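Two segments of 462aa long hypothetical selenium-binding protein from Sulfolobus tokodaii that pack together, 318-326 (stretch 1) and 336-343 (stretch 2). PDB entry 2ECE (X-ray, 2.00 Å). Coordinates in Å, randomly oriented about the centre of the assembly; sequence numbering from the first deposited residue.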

# COMPACT_ATOMS: atom_id res chain seq x y z
N ALA A 318 -4.03 23.24 13.08
CA ALA A 318 -3.93 22.99 11.65
C ALA A 318 -4.19 21.51 11.38
O ALA A 318 -4.14 20.68 12.29
CB ALA A 318 -2.55 23.38 11.14
N VAL A 319 -4.49 21.19 10.13
CA VAL A 319 -4.73 19.81 9.73
C VAL A 319 -3.65 19.44 8.72
O VAL A 319 -3.57 20.02 7.64
CB VAL A 319 -6.11 19.64 9.05
CG1 VAL A 319 -6.35 18.18 8.68
CG2 VAL A 319 -7.21 20.15 9.98
N PRO A 320 -2.78 18.48 9.08
CA PRO A 320 -1.73 18.11 8.13
C PRO A 320 -2.39 17.33 7.01
O PRO A 320 -3.42 16.68 7.22
CB PRO A 320 -0.80 17.23 8.98
CG PRO A 320 -1.16 17.60 10.42
CD PRO A 320 -2.64 17.74 10.34
N PRO A 321 -1.84 17.41 5.79
CA PRO A 321 -2.47 16.66 4.71
C PRO A 321 -2.37 15.16 4.98
O PRO A 321 -3.29 14.41 4.66
CB PRO A 321 -1.68 17.09 3.47
CG PRO A 321 -0.33 17.41 4.04
CD PRO A 321 -0.69 18.18 5.28
N LEU A 322 -1.26 14.75 5.59
CA LEU A 322 -0.99 13.35 5.90
C LEU A 322 -1.17 12.47 4.68
O LEU A 322 -2.08 11.64 4.61
CB LEU A 322 -1.92 12.85 7.02
CG LEU A 322 -1.79 13.51 8.40
CD1 LEU A 322 -2.82 12.90 9.35
CD2 LEU A 322 -0.38 13.31 8.93
N VAL A 323 -0.29 12.66 3.70
CA VAL A 323 -0.33 11.86 2.48
C VAL A 323 0.26 10.51 2.87
O VAL A 323 1.47 10.40 3.08
CB VAL A 323 0.51 12.50 1.36
CG1 VAL A 323 0.58 11.57 0.15
CG2 VAL A 323 -0.12 13.85 0.96
N THR A 324 -0.60 9.50 2.98
CA THR A 324 -0.17 8.16 3.39
C THR A 324 -0.01 7.11 2.28
O THR A 324 0.69 6.11 2.48
CB THR A 324 -1.13 7.59 4.44
OG1 THR A 324 -2.47 7.65 3.93
CG2 THR A 324 -1.05 8.39 5.74
N ASP A 325 -0.65 7.32 1.13
CA ASP A 325 -0.52 6.38 0.03
C ASP A 325 -0.41 7.08 -1.33
O ASP A 325 -0.90 8.19 -1.51
CB ASP A 325 -1.71 5.41 0.00
CG ASP A 325 -1.49 4.24 -0.96
OD1 ASP A 325 -0.39 3.66 -0.92
OD2 ASP A 325 -2.40 3.89 -1.74
N ILE A 326 0.26 6.41 -2.26
CA ILE A 326 0.42 6.91 -3.63
C ILE A 326 0.31 5.71 -4.56
O ILE A 326 0.58 4.57 -4.16
CB ILE A 326 1.79 7.60 -3.86
CG1 ILE A 326 2.93 6.66 -3.46
CG2 ILE A 326 1.86 8.91 -3.11
CD1 ILE A 326 4.30 7.10 -3.96
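Stretch 2 336-343: YLSLWGIG

Stretch 2 runs antiparallel to stretch 1, its strand 336-339 giving way at 340-342 to helical backbone angles without the regular bonds; Gly343 N returns to Leu339 O at 2.9 Å. The register pairs Ile326 with Leu337 (CA to CA 4.6 Å), Val323 with Leu339 (CA to CA 4.5 Å) and Pro321 with Gly341 (CA to CA 4.7 Å). Ile326 and Leu337 form an antiparallel non-hydrogen-bonded bridge, so their side chains share one face of the sheet: Ile326 CG2 meets Leu337 CD2 at 3.6 Å, while Ile326, with chi1 p and chi2 t, leads its end away. Leu337 has chi1 at -34°, between wells, with chi2 t; its CD1 lies 4.1 Å from Val323 CG1. Leu339, chi1 m and chi2 p, touches two apolar neighbours: its CG lies 4.0 Å from CG2 of Val323, chi1 t, and its CD2 3.7 Å from Pro321 CB. Against that same CB, Ile342 (m, t) brings CD1 to 3.8 Å, its end coming nearer than its sideways CA-to-CB bond suggests; its CG1 lies 4.1 Å from CG1 of Val319, chi1 t, whose CA-to-CB bond points toward stretch 2. Leu322, at positive phi, is m, t and sets CD1 4.0 Å from CE3 of Trp340, whose chi1 is t; the approach to the ring is oblique. Two backbone hydrogen bonds join the stretches here: Gly341 N to Pro321 O, 2.8 Å, and Trp340 N to Leu322 O, 3.0 Å. Gly341 fits closely, its CA 3.3 Å from Pro320 O; an ideal CB would point toward stretch 1 and lie 1.9 Å from that oxygen, a clash. Further along stretch 1, Ser338 N donates to Asp325 O (3.2 Å), and chi1 p of Ser338 puts OG within reach of Asp325 N, a weak hydrogen bond of 3.4 Å. Ser338 O, buried without a polar partner, receives a CA-H...O contact from Val323 CA at 3.2 Å.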

# COMPACT_ATOMS: atom_id res chain seq x y z
N TYR A 336 -1.45 9.33 -8.21
CA TYR A 336 -2.58 9.62 -7.34
C TYR A 336 -2.12 9.62 -5.89
O TYR A 336 -1.31 8.78 -5.50
CB TYR A 336 -3.70 8.59 -7.53
CG TYR A 336 -4.31 8.61 -8.90
CD1 TYR A 336 -3.73 7.91 -9.96
CD2 TYR A 336 -5.46 9.36 -9.16
CE1 TYR A 336 -4.28 7.96 -11.25
CE2 TYR A 336 -6.02 9.42 -10.44
CZ TYR A 336 -5.42 8.72 -11.48
OH TYR A 336 -5.96 8.79 -12.74
N LEU A 337 -2.61 10.57 -5.11
CA LEU A 337 -2.25 10.65 -3.70
C LEU A 337 -3.51 10.72 -2.87
O LEU A 337 -4.54 11.22 -3.33
CB LEU A 337 -1.44 11.91 -3.36
CG LEU A 337 -0.43 12.68 -4.21
CD1 LEU A 337 0.27 13.69 -3.29
CD2 LEU A 337 0.59 11.77 -4.85
N SER A 338 -3.43 10.22 -1.65
CA SER A 338 -4.55 10.30 -0.74
C SER A 338 -4.08 11.24 0.37
O SER A 338 -2.90 11.25 0.71
CB SER A 338 -4.89 8.92 -0.16
OG SER A 338 -3.83 8.41 0.62
N LEU A 339 -4.99 12.06 0.88
CA LEU A 339 -4.66 12.97 1.97
C LEU A 339 -5.56 12.51 3.10
O LEU A 339 -6.73 12.90 3.17
CB LEU A 339 -4.95 14.43 1.60
CG LEU A 339 -3.89 15.21 0.82
CD1 LEU A 339 -3.81 14.71 -0.62
CD2 LEU A 339 -4.25 16.70 0.84
N TRP A 340 -5.01 11.67 3.96
CA TRP A 340 -5.74 11.11 5.08
C TRP A 340 -6.07 12.11 6.18
O TRP A 340 -6.92 11.85 7.02
CB TRP A 340 -4.93 9.95 5.66
CG TRP A 340 -5.71 9.07 6.57
CD1 TRP A 340 -6.78 8.29 6.24
CD2 TRP A 340 -5.45 8.82 7.95
NE1 TRP A 340 -7.20 7.56 7.34
CE2 TRP A 340 -6.40 7.88 8.40
CE3 TRP A 340 -4.50 9.32 8.86
CZ2 TRP A 340 -6.42 7.41 9.71
CZ3 TRP A 340 -4.53 8.85 10.17
CH2 TRP A 340 -5.48 7.91 10.58
N GLY A 341 -5.39 13.25 6.17
CA GLY A 341 -5.65 14.26 7.18
C GLY A 341 -6.71 15.23 6.69
O GLY A 341 -7.80 15.33 7.25
N ILE A 342 -6.39 15.95 5.62
CA ILE A 342 -7.31 16.92 5.05
C ILE A 342 -8.58 16.29 4.46
O ILE A 342 -9.67 16.83 4.63
CB ILE A 342 -6.58 17.77 3.99
CG1 ILE A 342 -5.67 18.77 4.71
CG2 ILE A 342 -7.59 18.47 3.08
CD1 ILE A 342 -4.63 19.41 3.83
N GLY A 343 -8.43 15.15 3.78
CA GLY A 343 -9.58 14.48 3.20
C GLY A 343 -9.71 14.59 1.69
O GLY A 343 -10.73 15.05 1.18